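Local coordinates for cysteine synthase (Helicobacter pylori, PDB 6AHI), which uses pyridoxal 5'-phosphate to make L-cysteine and acetate from O-acetyl-L-serine and hydrogen sulfide, and also has cystathionine beta-synthase activity, at residues His219-Ile224 with Val264-Gly269. Sequence-based numbering, arbitrary orientation.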
# COMPACT_ATOMS: atom_id res chain seq x y z
N HIS A 219 -14.05 16.61 -14.11
CA HIS A 219 -12.60 16.64 -13.99
C HIS A 219 -12.14 15.20 -13.78
O HIS A 219 -12.80 14.46 -13.08
CB HIS A 219 -12.18 17.57 -12.83
CG HIS A 219 -12.89 17.31 -11.54
ND1 HIS A 219 -12.50 16.32 -10.66
CD2 HIS A 219 -13.99 17.89 -10.99
CE1 HIS A 219 -13.32 16.29 -9.63
NE2 HIS A 219 -14.24 17.25 -9.81
N GLU A 220 -11.02 14.81 -14.40
CA GLU A 220 -10.47 13.46 -14.20
C GLU A 220 -9.80 13.32 -12.83
O GLU A 220 -9.76 12.21 -12.29
CB GLU A 220 -9.47 13.05 -15.29
CG GLU A 220 -9.23 11.54 -15.30
CD GLU A 220 -8.31 10.92 -16.35
OE1 GLU A 220 -7.16 11.41 -16.53
OE2 GLU A 220 -8.73 9.90 -16.95
N ILE A 221 -9.26 14.41 -12.26
CA ILE A 221 -8.67 14.28 -10.89
C ILE A 221 -9.76 13.72 -9.97
O ILE A 221 -10.88 14.20 -10.01
CB ILE A 221 -8.11 15.62 -10.36
CG1 ILE A 221 -6.88 16.06 -11.16
CG2 ILE A 221 -7.78 15.52 -8.87
CD1 ILE A 221 -6.52 17.53 -11.02
N GLU A 222 -9.39 12.74 -9.15
CA GLU A 222 -10.32 12.02 -8.30
C GLU A 222 -10.08 12.32 -6.81
O GLU A 222 -8.96 12.18 -6.31
CB GLU A 222 -10.14 10.52 -8.51
CG GLU A 222 -10.43 10.08 -9.93
CD GLU A 222 -11.17 8.77 -10.09
OE1 GLU A 222 -11.79 8.30 -9.11
OE2 GLU A 222 -11.13 8.22 -11.20
N GLY A 223 -11.16 12.65 -6.10
CA GLY A 223 -11.15 12.78 -4.66
C GLY A 223 -11.33 14.21 -4.19
O GLY A 223 -11.79 14.43 -3.09
N ILE A 224 -10.99 15.19 -5.04
CA ILE A 224 -11.10 16.59 -4.69
C ILE A 224 -12.01 17.26 -5.72
O ILE A 224 -12.19 16.76 -6.81
CB ILE A 224 -9.73 17.29 -4.59
CG1 ILE A 224 -8.96 17.24 -5.91
CG2 ILE A 224 -8.90 16.73 -3.44
CD1 ILE A 224 -7.79 18.17 -5.98
N VAL A 264 1.19 7.62 -5.81
CA VAL A 264 0.10 8.33 -5.17
C VAL A 264 -0.97 8.67 -6.21
O VAL A 264 -0.71 8.70 -7.40
CB VAL A 264 0.59 9.58 -4.45
CG1 VAL A 264 1.42 9.22 -3.22
CG2 VAL A 264 1.35 10.51 -5.39
N GLY A 265 -2.19 8.93 -5.72
CA GLY A 265 -3.32 9.25 -6.60
C GLY A 265 -3.19 10.63 -7.23
O GLY A 265 -2.35 11.43 -6.86
N SER A 266 -4.09 10.93 -8.18
CA SER A 266 -4.11 12.21 -8.88
C SER A 266 -4.36 13.38 -7.91
O SER A 266 -3.93 14.50 -8.17
CB SER A 266 -5.11 12.16 -10.01
OG SER A 266 -6.40 11.94 -9.48
N SER A 267 -5.05 13.15 -6.78
CA SER A 267 -5.32 14.24 -5.84
C SER A 267 -4.03 14.62 -5.08
O SER A 267 -3.89 15.77 -4.68
CB SER A 267 -6.43 13.94 -4.88
OG SER A 267 -6.07 12.97 -3.92
N SER A 268 -3.10 13.68 -4.95
CA SER A 268 -1.75 13.95 -4.44
C SER A 268 -0.93 14.78 -5.43
O SER A 268 -0.27 15.73 -5.04
CB SER A 268 -1.03 12.65 -4.09
OG SER A 268 -1.68 11.95 -3.04
N GLY A 269 -0.93 14.40 -6.70
CA GLY A 269 -0.26 15.20 -7.72
C GLY A 269 -0.80 16.63 -7.75
O GLY A 269 -0.03 17.58 -7.90
O HOH W 1 -6.60 10.62 -6.03
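Ile-221 and Glu-222, in a loop without regular structure, face Ser-266 and Ser-267 in the first turn of helix 266-281, with the CA atoms of Ile-221 and Ser-266 5.4 Å apart. Gly-265 is the N-cap of this helix. One direct hydrogen bond joins the segments: Glu-222 N donates to Ser-266 OG at 3.1 Å, nearly straight at 168°. Ser-266 OG sits between its own backbone N and carbonyl carbon (chi1 62°), which turns it toward the loop. Ser-266 OG also lies 3.6 Å from Ile-221 CA. Ile-221 CG2 packs alongside, 3.9 Å from Ser-266 OG, and reaches on to the CA of Ser-267.

The carbonyl of the same Glu-222 faces the next serine: Glu-222 O lies 3.4 Å from Ser-267 CB. A water bridges the two backbones here: it takes the N-H of Ser-267 (water O to Ser-267 N 3.1 Å) and lies within hydrogen-bonding distance of Glu-222 O. This joins the loop to a backbone N-H at the start of the helix. Ile-224 CG2 touches Ser-267 CB at 4.0 Å. The Glu-222 chain bends at chi2 and carries its carboxylate off the helix toward Lys-302, with which it makes a long, weak ion pair. Behind the contact, His-219 ND1 donates to Ile-221 O at 2.7 Å, in the plane of both ring and carbonyl, which braces the loop. Asp-246 accepts from the backbone N of Glu-220 and Ile-221.

Ser-267 OG is hydrogen-bonded to N1 of the cofactor carried by the modified lysine at position 46. A serine at the pyridine nitrogen is characteristic of the cysteine synthase/cystathionine beta-synthase family of fold-type II pyridoxal phosphate enzymes, and here the loop packs directly against the helix start that presents it.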